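Local coordinates for protein DNA polymerase II large subunit (Pyrococcus horikoshii, PDB 7OEC) that probably acts as a self-splicing mini-intein that cuts itself out of the large subunit of an archaeal DNA polymerase and rejoins the flanking sequences, at residues T93-V98 with E108-E113; L86-E91 with E163-H168; D49-S54 with L64-E69; R10-I15 with T158-E163. The protein carries 2 engineered substitutions. One frame throughout, in Å; residues are numbered along the deposited sequence. Where two conformers were deposited one is given.

Contact 4 is the most buried of the four, and the others are partly buried. Contacts 1 and 3 each lie within one β-hairpin, near the periphery and on opposite sides of the chain's centre, and both pair antiparallel strands and include charged side chains. Contacts 2 and 4 instead bring distant parts of the sequence together around the turn between strands 158-161 and 165-168; they share E163, and S89 O meets N162 ND2 between them. Contact 2 mixes a carboxylate-water network with apolar packing, whereas contact 4 stacks a guanidinium on an amide. Contact 3 joins contact 4 through sheet neighbours 50-56 and 10-15, while contact 1 touches contact 2 at H168.

Contact 1 of 4, residues T93-V98 with E108-E113; sequences TVDHPV and EKRAFE
V98 and K109 form an antiparallel hydrogen-bonded pair: V98 N donates to K109 O at 2.8 Å, and K109 N returns a nearly straight bond (172°) to V98 O at 2.9 Å. Before P97, where the chain enters the hairpin, two bonds are bent and weak, from A111 N to H96 O and from F112 N to V94 O. They tie the 3-10 segment 111-113 to the type I turn T93-H96, whose sequence fits the Thr-x-x-His motif of intein block B. H96 ND1 donates to P97 O at 2.7 Å, a bond that would hold the imidazole's rotation, with NE2 bonded weakly to Q169 OXT. With CG between its backbone N and carbonyl carbon (chi1 72°), F112 starts its ring beside V94 O; D95 OD1 lies at the ring's edge, 3.2 Å from F112 CE2, and F112 CZ lies over the centre of the R110 guanidinium, which makes a salt bridge to E113 OE2. An alanine at F112 would probably deprive this guanidinium of cover on one face and leave D95 OD1 without its ring-edge neighbour. V98 CG2 packs on A111 CB at 3.9 Å, and the P97 and E108 side chains lie side by side, E108 OE2 against P97 CB. The hairpin and the 3-10 segment rest on strands 79-84 and 89-93 through A111 on F82 and V98 on F90, while P97 and E108 reach H168 on strand 165-168.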
loop_
_atom_site.group_PDB
_atom_site.type_symbol
_atom_site.label_atom_id
_atom_site.label_comp_id
_atom_site.label_asym_id
_atom_site.label_seq_id
_atom_site.Cartn_x
_atom_site.Cartn_y
_atom_site.Cartn_z
ATOM N N THR A 93 8.272 1.440 4.645
ATOM C CA THR A 93 9.278 2.120 5.446
ATOM C C THR A 93 8.926 2.079 6.945
ATOM O O THR A 93 7.788 1.809 7.350
ATOM C CB THR A 93 9.479 3.547 4.970
ATOM O OG1 THR A 93 8.229 4.201 5.019
ATOM C CG2 THR A 93 10.023 3.635 3.566
ATOM N N VAL A 94 9.941 2.348 7.782
ATOM C CA VAL A 94 9.837 2.017 9.210
ATOM C C VAL A 94 8.684 2.738 9.890
ATOM O O VAL A 94 8.139 2.212 10.862
ATOM C CB VAL A 94 11.157 2.288 9.952
ATOM C CG1 VAL A 94 12.152 1.456 9.390
ATOM C CG2 VAL A 94 11.549 3.731 9.884
ATOM N N ASP A 95 8.380 3.989 9.500
ATOM C CA ASP A 95 7.338 4.790 10.157
ATOM C C ASP A 95 6.035 4.821 9.375
ATOM O O ASP A 95 5.139 5.604 9.706
ATOM C CB ASP A 95 7.802 6.234 10.370
ATOM C CG ASP A 95 8.927 6.334 11.387
ATOM O OD1 ASP A 95 8.976 5.487 12.297
ATOM O OD2 ASP A 95 9.792 7.214 11.264
ATOM N N HIS A 96 5.924 4.007 8.344
ATOM C CA HIS A 96 4.759 4.036 7.491
ATOM C C HIS A 96 3.542 3.600 8.297
ATOM O O HIS A 96 3.608 2.596 9.006
ATOM C CB HIS A 96 4.943 2.999 6.378
ATOM C CG HIS A 96 4.039 3.193 5.196
ATOM N ND1 HIS A 96 2.692 2.882 5.203
ATOM C CD2 HIS A 96 4.304 3.670 3.958
ATOM C CE1 HIS A 96 2.173 3.156 4.016
ATOM N NE2 HIS A 96 3.130 3.638 3.246
ATOM N N PRO A 97 2.410 4.264 8.150
ATOM C CA PRO A 97 1.193 3.747 8.788
ATOM C C PRO A 97 0.791 2.388 8.231
ATOM O O PRO A 97 0.815 2.154 7.020
ATOM C CB PRO A 97 0.132 4.791 8.455
ATOM C CG PRO A 97 0.734 5.625 7.421
ATOM C CD PRO A 97 2.188 5.539 7.456
ATOM N N VAL A 98 0.366 1.511 9.131
ATOM C CA VAL A 98 -0.105 0.172 8.815
ATOM C C VAL A 98 -1.424 0.006 9.548
ATOM O O VAL A 98 -1.547 0.399 10.715
ATOM C CB VAL A 98 0.927 -0.878 9.292
ATOM C CG1 VAL A 98 0.397 -2.332 9.120
ATOM C CG2 VAL A 98 2.227 -0.747 8.479
ATOM N N GLU A 108 -4.570 2.312 13.236
ATOM C CA GLU A 108 -3.466 2.792 12.417
ATOM C C GLU A 108 -2.239 2.942 13.307
ATOM O O GLU A 108 -2.207 3.797 14.197
ATOM C CB GLU A 108 -3.847 4.113 11.756
ATOM C CG GLU A 108 -2.777 4.661 10.823
ATOM C CD GLU A 108 -3.152 6.007 10.159
ATOM O OE1 GLU A 108 -4.350 6.320 10.036
ATOM O OE2 GLU A 108 -2.233 6.772 9.800
ATOM N N LYS A 109 -1.240 2.092 13.072
ATOM C CA LYS A 109 0.001 2.038 13.827
ATOM C C LYS A 109 1.169 2.351 12.906
ATOM O O LYS A 109 1.144 1.975 11.740
ATOM C CB LYS A 109 0.304 0.582 14.272
ATOM C CG LYS A 109 -0.646 0.010 15.269
ATOM C CD LYS A 109 -0.205 -1.354 15.812
ATOM C CE LYS A 109 -1.190 -1.839 16.865
ATOM N NZ LYS A 109 -0.628 -2.981 17.604
ATOM N N ARG A 110 2.228 2.965 13.423
ATOM C CA ARG A 110 3.453 3.017 12.633
ATOM C C ARG A 110 3.992 1.605 12.471
ATOM O O ARG A 110 3.832 0.764 13.354
ATOM C CB ARG A 110 4.497 3.915 13.295
ATOM C CG ARG A 110 4.075 5.378 13.279
ATOM C CD ARG A 110 4.954 6.262 14.142
ATOM N NE ARG A 110 4.763 5.980 15.562
ATOM C CZ ARG A 110 5.342 6.654 16.558
ATOM N NH1 ARG A 110 6.167 7.676 16.303
ATOM N NH2 ARG A 110 5.090 6.306 17.822
ATOM N N ALA A 111 4.656 1.352 11.344
ATOM C CA ALA A 111 5.071 -0.009 11.038
ATOM C C ALA A 111 5.908 -0.602 12.160
ATOM O O ALA A 111 5.748 -1.779 12.486
ATOM C CB ALA A 111 5.841 -0.025 9.729
ATOM N N PHE A 112 6.788 0.193 12.784
ATOM C CA PHE A 112 7.671 -0.361 13.818
ATOM C C PHE A 112 6.936 -0.725 15.104
ATOM O O PHE A 112 7.515 -1.410 15.960
ATOM C CB PHE A 112 8.858 0.569 14.142
ATOM C CG PHE A 112 8.484 1.814 14.911
ATOM C CD1 PHE A 112 8.413 1.816 16.301
ATOM C CD2 PHE A 112 8.199 2.979 14.241
ATOM C CE1 PHE A 112 8.049 2.967 16.993
ATOM C CE2 PHE A 112 7.817 4.116 14.917
ATOM C CZ PHE A 112 7.742 4.115 16.299
ATOM N N GLU A 113 5.683 -0.308 15.246
ATOM C CA GLU A 113 4.873 -0.650 16.402
ATOM C C GLU A 113 4.001 -1.883 16.189
ATOM O O GLU A 113 3.374 -2.354 17.155
ATOM C CB GLU A 113 3.915 0.499 16.715
ATOM C CG GLU A 113 4.536 1.812 17.085
ATOM C CD GLU A 113 3.482 3.020 17.121
ATOM O OE1 GLU A 113 2.449 3.129 16.337
ATOM O OE2 GLU A 113 3.719 3.900 17.974
#

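Contact 2 of 4, residues L86-E91 with E163-H168; sequences LGSSFE and ENIVTH
E163 reaches S88 and S89 because its chain bends at chi2 (98°), which brings CD against S88 CB. OE1 then lies 3.3 Å from S88 CB and accepts a nearly straight hydrogen bond (166°) from S89 N at 3.2 Å, the donor approaching from above the carboxylate plane. The F90 ring meets strand 165-168. I165 CG2, anti to its backbone N, sits over one face of that ring, and I165 CD1 approaches F90 CD1 at 4.0 Å; the latter methyl also rests against S89 O. T167 OG1 comes obliquely to F90 CE2 at 4.1 Å. N164 and I165, both facing I161, form a G1 β-bulge. Segments 89-91 and 165-168 run 19° from parallel, their axes no closer than 9.3 Å, so side chains and water join them. One water donates to G87 O at 2.8 Å and to E163 OE2, and accepts from S89 OG at 2.8 Å. F90 further meets F82, and I165 packs on I120 and I122. The chemistry is therefore divided: a carboxylate, probably ionised, gathers a peptide N-H and water at the partly exposed end, while the aromatic-aliphatic part is buried and brings the strand leading to the intein's C-terminus against strand 89-93.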
loop_
_atom_site.group_PDB
_atom_site.type_symbol
_atom_site.label_atom_id
_atom_site.label_comp_id
_atom_site.label_asym_id
_atom_site.label_seq_id
_atom_site.Cartn_x
_atom_site.Cartn_y
_atom_site.Cartn_z
ATOM N N LEU A 86 -0.610 -17.700 6.149
ATOM C CA LEU A 86 -0.948 -18.146 4.796
ATOM C C LEU A 86 0.072 -17.710 3.748
ATOM O O LEU A 86 -0.065 -18.100 2.578
ATOM C CB LEU A 86 -2.378 -17.849 4.322
ATOM C CG LEU A 86 -3.458 -18.234 5.339
ATOM C CD1 LEU A 86 -4.768 -17.932 4.715
ATOM C CD2 LEU A 86 -3.413 -19.661 5.731
ATOM N N GLY A 87 1.139 -17.015 4.133
ATOM C CA GLY A 87 2.307 -16.886 3.286
ATOM C C GLY A 87 2.444 -15.585 2.528
ATOM O O GLY A 87 3.452 -15.408 1.820
ATOM N N SER A 88 1.452 -14.692 2.624
ATOM C CA SER A 88 1.531 -13.379 2.005
ATOM C C SER A 88 2.487 -12.479 2.804
ATOM O O SER A 88 2.917 -12.799 3.925
ATOM C CB SER A 88 0.136 -12.780 1.836
ATOM O OG SER A 88 -0.440 -12.602 3.101
ATOM N N SER A 89 2.879 -11.365 2.185
ATOM C CA SER A 89 3.820 -10.459 2.834
ATOM C C SER A 89 3.714 -9.074 2.219
ATOM O O SER A 89 3.246 -8.897 1.086
ATOM C CB SER A 89 5.277 -10.952 2.744
ATOM O OG SER A 89 5.705 -11.051 1.392
ATOM N N PHE A 90 4.235 -8.108 2.967
ATOM C CA PHE A 90 4.424 -6.775 2.414
ATOM C C PHE A 90 5.512 -6.046 3.182
ATOM O O PHE A 90 5.865 -6.430 4.297
ATOM C CB PHE A 90 3.150 -5.935 2.393
ATOM C CG PHE A 90 2.614 -5.501 3.736
ATOM C CD1 PHE A 90 1.963 -6.406 4.556
ATOM C CD2 PHE A 90 2.664 -4.164 4.121
ATOM C CE1 PHE A 90 1.400 -6.028 5.735
ATOM C CE2 PHE A 90 2.077 -3.759 5.323
ATOM C CZ PHE A 90 1.426 -4.704 6.123
ATOM N N GLU A 91 6.010 -4.959 2.581
ATOM C CA GLU A 91 7.110 -4.189 3.145
ATOM C C GLU A 91 6.764 -2.719 3.088
ATOM O O GLU A 91 6.170 -2.264 2.108
ATOM C CB GLU A 91 8.406 -4.377 2.333
ATOM C CG GLU A 91 8.899 -5.797 2.387
ATOM C CD GLU A 91 10.104 -6.076 1.513
ATOM O OE1 GLU A 91 10.596 -5.176 0.793
ATOM O OE2 GLU A 91 10.578 -7.220 1.566
ATOM N N GLU A 163 -0.720 -9.523 -2.044
ATOM C CA GLU A 163 -1.775 -10.531 -2.047
ATOM C C GLU A 163 -2.995 -9.992 -1.305
ATOM O O GLU A 163 -3.405 -10.492 -0.252
ATOM C CB GLU A 163 -1.271 -11.823 -1.424
ATOM C CG GLU A 163 -0.008 -12.345 -2.121
ATOM C CD GLU A 163 1.318 -11.979 -1.413
ATOM O OE1 GLU A 163 1.345 -11.016 -0.616
ATOM O OE2 GLU A 163 2.351 -12.688 -1.661
ATOM N N ASN A 164 -3.578 -8.941 -1.890
ATOM C CA ASN A 164 -4.902 -8.452 -1.498
ATOM C C ASN A 164 -4.939 -7.903 -0.061
ATOM O O ASN A 164 -5.974 -7.941 0.608
ATOM C CB ASN A 164 -5.982 -9.523 -1.728
ATOM C CG ASN A 164 -6.130 -9.945 -3.175
ATOM O OD1 ASN A 164 -5.346 -9.633 -4.047
ATOM N ND2 ASN A 164 -7.164 -10.661 -3.417
ATOM N N ILE A 165 -3.839 -7.270 0.365
ATOM C CA ILE A 165 -3.663 -6.786 1.731
ATOM C C ILE A 165 -4.165 -5.358 1.855
ATOM O O ILE A 165 -3.715 -4.476 1.129
ATOM C CB ILE A 165 -2.182 -6.878 2.131
ATOM C CG1 ILE A 165 -1.752 -8.337 2.230
ATOM C CG2 ILE A 165 -1.954 -6.147 3.430
ATOM C CD1 ILE A 165 -0.257 -8.526 2.047
ATOM N N VAL A 166 -5.053 -5.103 2.809
ATOM C CA VAL A 166 -5.536 -3.742 3.036
ATOM C C VAL A 166 -4.517 -3.000 3.888
ATOM O O VAL A 166 -4.149 -3.467 4.974
ATOM C CB VAL A 166 -6.898 -3.754 3.742
ATOM C CG1 VAL A 166 -7.370 -2.305 4.078
ATOM C CG2 VAL A 166 -7.922 -4.432 2.883
ATOM N N THR A 167 -4.083 -1.830 3.431
ATOM C CA THR A 167 -3.175 -1.038 4.249
ATOM C C THR A 167 -3.388 0.443 3.963
ATOM O O THR A 167 -4.231 0.836 3.158
ATOM C CB THR A 167 -1.715 -1.505 4.126
ATOM O OG1 THR A 167 -0.933 -0.952 5.212
ATOM C CG2 THR A 167 -1.155 -1.043 2.874
ATOM N N HIS A 168 -2.651 1.263 4.684
ATOM C CA HIS A 168 -2.705 2.696 4.502
ATOM C C HIS A 168 -1.804 3.070 3.342
ATOM O O HIS A 168 -0.746 2.456 3.157
ATOM C CB HIS A 168 -2.229 3.389 5.776
ATOM C CG HIS A 168 -2.636 4.835 5.853
ATOM N ND1 HIS A 168 -1.964 5.832 5.181
ATOM C CD2 HIS A 168 -3.657 5.453 6.505
ATOM C CE1 HIS A 168 -2.541 6.997 5.423
ATOM N NE2 HIS A 168 -3.555 6.800 6.244
HETATM O O HOH W 1 4.846 -13.510 0.331
HETATM O O HOH W 2 4.379 -10.202 -1.457
#

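Contact 3 of 4, residues D49-S54 with L64-E69; sequences DIKVYS and LTDIEE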
loop_
_atom_site.group_PDB
_atom_site.type_symbol
_atom_site.label_atom_id
_atom_site.label_comp_id
_atom_site.label_asym_id
_atom_site.label_seq_id
_atom_site.Cartn_x
_atom_site.Cartn_y
_atom_site.Cartn_z
ATOM N N ASP A 49 -6.467 5.842 -18.259
ATOM C CA ASP A 49 -7.582 6.141 -17.357
ATOM C C ASP A 49 -7.498 5.173 -16.186
ATOM O O ASP A 49 -7.677 3.966 -16.361
ATOM C CB ASP A 49 -8.926 6.023 -18.074
ATOM C CG ASP A 49 -9.191 7.200 -19.086
ATOM O OD1 ASP A 49 -8.768 8.362 -18.821
ATOM O OD2 ASP A 49 -9.825 6.966 -20.155
ATOM N N ILE A 50 -7.147 5.671 -15.011
ATOM C CA ILE A 50 -6.746 4.806 -13.906
ATOM C C ILE A 50 -7.424 5.277 -12.631
ATOM O O ILE A 50 -7.612 6.481 -12.411
ATOM C CB ILE A 50 -5.198 4.720 -13.772
ATOM C CG1 ILE A 50 -4.824 3.654 -12.706
ATOM C CG2 ILE A 50 -4.543 6.131 -13.531
ATOM C CD1 ILE A 50 -3.419 3.215 -12.711
ATOM N N LYS A 51 -7.865 4.301 -11.841
ATOM C CA LYS A 51 -8.350 4.527 -10.495
ATOM C C LYS A 51 -7.693 3.495 -9.587
ATOM O O LYS A 51 -7.226 2.450 -10.036
ATOM C CB LYS A 51 -9.876 4.432 -10.455
ATOM C CG LYS A 51 -10.610 5.594 -11.121
ATOM C CD LYS A 51 -12.073 5.338 -11.035
ATOM C CE LYS A 51 -12.878 6.355 -11.818
ATOM N NZ LYS A 51 -12.349 7.739 -11.650
ATOM N N VAL A 52 -7.615 3.804 -8.308
ATOM C CA VAL A 52 -7.036 2.887 -7.341
ATOM C C VAL A 52 -8.154 2.297 -6.503
ATOM O O VAL A 52 -9.145 2.973 -6.191
ATOM C CB VAL A 52 -5.946 3.594 -6.513
ATOM C CG1 VAL A 52 -6.501 4.688 -5.611
ATOM C CG2 VAL A 52 -5.200 2.579 -5.690
ATOM N N TYR A 53 -8.040 1.014 -6.184
ATOM C CA TYR A 53 -8.984 0.433 -5.246
ATOM C C TYR A 53 -8.580 0.738 -3.807
ATOM O O TYR A 53 -7.429 0.581 -3.394
ATOM C CB TYR A 53 -9.039 -1.062 -5.445
ATOM C CG TYR A 53 -9.826 -1.531 -6.659
ATOM C CD1 TYR A 53 -11.164 -1.815 -6.558
ATOM C CD2 TYR A 53 -9.217 -1.739 -7.869
ATOM C CE1 TYR A 53 -11.866 -2.277 -7.611
ATOM C CE2 TYR A 53 -9.916 -2.210 -8.952
ATOM C CZ TYR A 53 -11.249 -2.476 -8.813
ATOM O OH TYR A 53 -12.034 -2.953 -9.832
ATOM N N SER A 54 -9.536 1.195 -3.051
ATOM C CA SER A 54 -9.321 1.556 -1.663
ATOM C C SER A 54 -10.316 0.796 -0.809
ATOM O O SER A 54 -11.244 0.165 -1.295
ATOM C CB SER A 54 -9.507 3.064 -1.394
ATOM O OG SER A 54 -8.545 3.840 -2.056
ATOM N N LEU A 64 -13.590 2.515 -5.419
ATOM C CA LEU A 64 -12.603 3.065 -6.334
ATOM C C LEU A 64 -12.415 4.563 -6.076
ATOM O O LEU A 64 -13.361 5.268 -5.722
ATOM C CB LEU A 64 -13.075 2.838 -7.764
ATOM C CG LEU A 64 -12.956 1.426 -8.310
ATOM C CD1 LEU A 64 -13.641 1.355 -9.612
ATOM C CD2 LEU A 64 -11.491 1.064 -8.486
ATOM N N THR A 65 -11.185 5.051 -6.252
ATOM C CA THR A 65 -10.920 6.469 -6.054
ATOM C C THR A 65 -9.821 6.941 -7.000
ATOM O O THR A 65 -9.052 6.155 -7.540
ATOM C CB THR A 65 -10.606 6.778 -4.585
ATOM O OG1 THR A 65 -10.697 8.195 -4.387
ATOM C CG2 THR A 65 -9.259 6.312 -4.200
ATOM N N ASP A 66 -9.711 8.247 -7.144
ATOM C CA ASP A 66 -8.708 8.824 -8.024
ATOM C C ASP A 66 -7.323 8.815 -7.382
ATOM O O ASP A 66 -7.170 8.862 -6.167
ATOM C CB ASP A 66 -9.107 10.258 -8.370
ATOM C CG ASP A 66 -10.231 10.311 -9.404
ATOM O OD1 ASP A 66 -10.303 9.366 -10.237
ATOM O OD2 ASP A 66 -11.023 11.278 -9.405
ATOM N N ILE A 67 -6.308 8.719 -8.217
ATOM C CA ILE A 67 -4.925 8.868 -7.804
ATOM C C ILE A 67 -4.533 10.320 -8.079
ATOM O O ILE A 67 -4.555 10.767 -9.233
ATOM C CB ILE A 67 -4.029 7.896 -8.583
ATOM C CG1 ILE A 67 -4.418 6.426 -8.340
ATOM C CG2 ILE A 67 -2.591 8.188 -8.193
ATOM C CD1 ILE A 67 -3.898 5.493 -9.380
ATOM N N GLU A 68 -4.208 11.068 -7.022
ATOM C CA GLU A 68 -3.857 12.477 -7.158
ATOM C C GLU A 68 -2.417 12.662 -7.622
ATOM O O GLU A 68 -2.140 13.570 -8.420
ATOM C CB GLU A 68 -4.094 13.178 -5.819
ATOM C CG GLU A 68 -4.075 14.669 -5.872
ATOM C CD GLU A 68 -5.014 15.285 -4.853
ATOM O OE1 GLU A 68 -5.589 14.501 -4.055
ATOM O OE2 GLU A 68 -5.188 16.537 -4.868
ATOM N N GLU A 69 -1.496 11.815 -7.147
ATOM C CA GLU A 69 -0.102 11.899 -7.570
ATOM C C GLU A 69 0.600 10.604 -7.202
ATOM O O GLU A 69 0.129 9.843 -6.354
ATOM C CB GLU A 69 0.619 13.092 -6.952
ATOM C CG GLU A 69 0.741 12.999 -5.487
ATOM C CD GLU A 69 1.285 14.308 -4.874
ATOM O OE1 GLU A 69 0.769 15.402 -5.172
ATOM O OE2 GLU A 69 2.236 14.238 -4.096
HETATM O O HOH W 3 -7.054 8.671 -10.968
#
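V52 and T65 pair across an antiparallel β-hairpin, strands 50-56 and 61-74, within the large β-sheet of the intein fold. V52 N donates to T65 O at 2.9 Å, and T65 N returns a bond to V52 O; Y53 and L64 follow as the non-hydrogen-bonded pair. Past T65 the direct pairing gives way: strand 67-69 turns to 108° from strand 50-54, and a water links the two backbones, donating to I50 O at 2.7 Å and accepting from I67 N at 2.9 Å. On the Y53-L64 side, L64 CD2 stands 3.3 Å from the Y53 ring centroid and 5° off the normal, a CH-π contact over the middle of the face. An alanine in place of Y53 would probably open a gap beside L64 CD2 and leave that methyl without its aromatic face. The other side carries V52 CG1 and T65 CG2, tight at 3.5 Å, with I67 CG1 against V52 CB and I67 CD1 reaching I50 CG1. Alongside, K51 NZ makes a salt bridge to D66 OD1 at 3.0 Å, on the syn side but 23° out of the carboxylate plane. T65 OG1 bonds to K154 O. Strand 10-15 borders strand 50-56, with V52 on I11 and Y53 on L12; strand 147-153 meets V52 and T65 through A153, and L27 of helix 24-29 covers I50 and I67.

Contact 4 of 4, residues R10-I15 with T158-E163; sequences RILVQI and TVIINE
I11 and I161 form a single β-bridge where strand 10-15 crosses strand 158-161 at 112°, a junction within the β-rich intein splicing fold between chain regions more than 140 residues apart. Main-chain bonds lie on both sides of the bridge. L12 N donates to I160 O at 3.0 Å, and N162 N donates to R10 O at 2.8 Å. A water continues the pairing, accepting from I160 N and probably donating to L12 O. Apolar contacts follow the same path: I11 CD1 meets V159 CG1 at 3.7 Å, and L12 CB packs against I160 CB. I11 also packs on V52 and V22, L12 on Y53, and I161 on F90, so strands 50-56, 18-23 and 89-93 border the crossing. The polar side-chain contact belongs to R10 and N162. The R10 chain folds back at chi2 (78°) and chi3, and its guanidinium ends over the N162 amide; the planes stack, only 12° apart. R10 NH1 is bound by D8 O, N162 ND2 by S89 O, so each flat group has a further anchor. R10 NH2 gives a hydrogen bond to a water at 2.7 Å, while E163 OE2 stays 4.3 Å from NH2, beyond a salt bridge. N162 OD1 does two jobs, accepting from R10 N at 2.8 Å while sitting 3.0 Å above the centre of the guanidinium plane of R10.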
loop_
_atom_site.group_PDB
_atom_site.type_symbol
_atom_site.label_atom_id
_atom_site.label_comp_id
_atom_site.label_asym_id
_atom_site.label_seq_id
_atom_site.Cartn_x
_atom_site.Cartn_y
_atom_site.Cartn_z
ATOM N N ARG A 10 3.034 -4.528 -5.226
ATOM C CA ARG A 10 1.952 -4.532 -6.190
ATOM C C ARG A 10 0.759 -3.810 -5.596
ATOM O O ARG A 10 0.512 -3.875 -4.383
ATOM C CB ARG A 10 1.558 -5.950 -6.594
ATOM C CG ARG A 10 2.543 -6.608 -7.560
ATOM C CD ARG A 10 3.776 -7.111 -6.861
ATOM N NE ARG A 10 3.501 -8.160 -5.871
ATOM C CZ ARG A 10 4.233 -8.366 -4.766
ATOM N NH1 ARG A 10 5.298 -7.578 -4.482
ATOM N NH2 ARG A 10 3.868 -9.345 -3.927
ATOM N N ILE A 11 0.026 -3.111 -6.451
ATOM C CA ILE A 11 -1.163 -2.400 -6.027
ATOM C C ILE A 11 -2.338 -2.669 -6.968
ATOM O O ILE A 11 -2.167 -2.768 -8.192
ATOM C CB ILE A 11 -0.870 -0.897 -5.906
ATOM C CG1 ILE A 11 -2.045 -0.176 -5.271
ATOM C CG2 ILE A 11 -0.447 -0.374 -7.205
ATOM C CD1 ILE A 11 -1.673 1.212 -4.778
ATOM N N LEU A 12 -3.530 -2.827 -6.380
ATOM C CA LEU A 12 -4.741 -3.111 -7.141
ATOM C C LEU A 12 -5.351 -1.820 -7.673
ATOM O O LEU A 12 -5.674 -0.896 -6.910
ATOM C CB LEU A 12 -5.745 -3.815 -6.246
ATOM C CG LEU A 12 -7.018 -4.342 -6.902
ATOM C CD1 LEU A 12 -6.703 -5.380 -7.972
ATOM C CD2 LEU A 12 -7.981 -4.883 -5.847
ATOM N N VAL A 13 -5.465 -1.751 -8.996
ATOM C CA VAL A 13 -5.956 -0.594 -9.714
ATOM C C VAL A 13 -6.987 -1.050 -10.739
ATOM O O VAL A 13 -7.169 -2.238 -11.010
ATOM C CB VAL A 13 -4.818 0.183 -10.416
ATOM C CG1 VAL A 13 -3.867 0.786 -9.347
ATOM C CG2 VAL A 13 -4.050 -0.656 -11.417
ATOM N N GLN A 14 -7.691 -0.073 -11.277
ATOM C CA GLN A 14 -8.601 -0.267 -12.385
ATOM C C GLN A 14 -8.058 0.572 -13.527
ATOM O O GLN A 14 -7.974 1.802 -13.401
ATOM C CB GLN A 14 -9.992 0.229 -12.019
ATOM C CG GLN A 14 -10.958 -0.220 -13.080
ATOM C CD GLN A 14 -12.276 0.382 -12.933
ATOM O OE1 GLN A 14 -13.235 -0.323 -12.660
ATOM N NE2 GLN A 14 -12.362 1.706 -13.114
ATOM N N ILE A 15 -7.651 -0.076 -14.616
ATOM C CA ILE A 15 -7.084 0.630 -15.762
ATOM C C ILE A 15 -8.045 0.458 -16.925
ATOM O O ILE A 15 -8.346 -0.676 -17.329
ATOM C CB ILE A 15 -5.671 0.149 -16.134
ATOM C CG1 ILE A 15 -4.689 0.386 -14.974
ATOM C CG2 ILE A 15 -5.231 0.895 -17.396
ATOM C CD1 ILE A 15 -3.333 -0.104 -15.205
ATOM N N THR A 158 -6.362 4.574 1.680
ATOM C CA THR A 158 -6.022 3.172 1.846
ATOM C C THR A 158 -5.872 2.553 0.465
ATOM O O THR A 158 -6.365 3.088 -0.535
ATOM C CB THR A 158 -7.109 2.458 2.613
ATOM O OG1 THR A 158 -8.324 2.652 1.929
ATOM C CG2 THR A 158 -7.278 3.044 3.986
ATOM N N VAL A 159 -5.137 1.447 0.427
ATOM C CA VAL A 159 -4.795 0.758 -0.803
ATOM C C VAL A 159 -4.814 -0.733 -0.502
ATOM O O VAL A 159 -4.824 -1.168 0.659
ATOM C CB VAL A 159 -3.419 1.194 -1.355
ATOM C CG1 VAL A 159 -3.421 2.655 -1.792
ATOM C CG2 VAL A 159 -2.322 1.004 -0.329
ATOM N N ILE A 160 -4.827 -1.517 -1.574
ATOM C CA ILE A 160 -4.870 -2.972 -1.506
ATOM C C ILE A 160 -3.635 -3.491 -2.225
ATOM O O ILE A 160 -3.495 -3.308 -3.438
ATOM C CB ILE A 160 -6.180 -3.516 -2.086
ATOM C CG1 ILE A 160 -7.348 -2.912 -1.266
ATOM C CG2 ILE A 160 -6.178 -5.027 -2.028
ATOM C CD1 ILE A 160 -8.671 -3.225 -1.768
ATOM N N ILE A 161 -2.709 -4.087 -1.476
ATOM C CA ILE A 161 -1.374 -4.335 -2.002
ATOM C C ILE A 161 -1.011 -5.812 -1.969
ATOM O O ILE A 161 -1.552 -6.607 -1.210
ATOM C CB ILE A 161 -0.293 -3.509 -1.293
ATOM C CG1 ILE A 161 -0.176 -3.873 0.170
ATOM C CG2 ILE A 161 -0.526 -2.000 -1.566
ATOM C CD1 ILE A 161 1.084 -3.292 0.816
ATOM N N ASN A 162 -0.072 -6.174 -2.823
ATOM C CA ASN A 162 0.467 -7.524 -2.872
ATOM C C ASN A 162 -0.698 -8.513 -2.912
ATOM O O ASN A 162 -1.558 -8.377 -3.794
ATOM C CB ASN A 162 1.480 -7.731 -1.769
ATOM C CG ASN A 162 2.690 -6.855 -1.951
ATOM O OD1 ASN A 162 2.869 -6.245 -3.000
ATOM N ND2 ASN A 162 3.523 -6.774 -0.932
ATOM N N GLU A 163 -0.720 -9.523 -2.044
ATOM C CA GLU A 163 -1.775 -10.531 -2.047
ATOM C C GLU A 163 -2.995 -9.992 -1.305
ATOM O O GLU A 163 -3.405 -10.492 -0.252
ATOM C CB GLU A 163 -1.271 -11.823 -1.424
ATOM C CG GLU A 163 -0.008 -12.345 -2.121
ATOM C CD GLU A 163 1.318 -11.979 -1.413
ATOM O OE1 GLU A 163 1.345 -11.016 -0.616
ATOM O OE2 GLU A 163 2.351 -12.688 -1.661
HETATM O O HOH W 2 4.379 -10.202 -1.457
HETATM O O HOH W 4 -5.166 -0.447 -4.170
#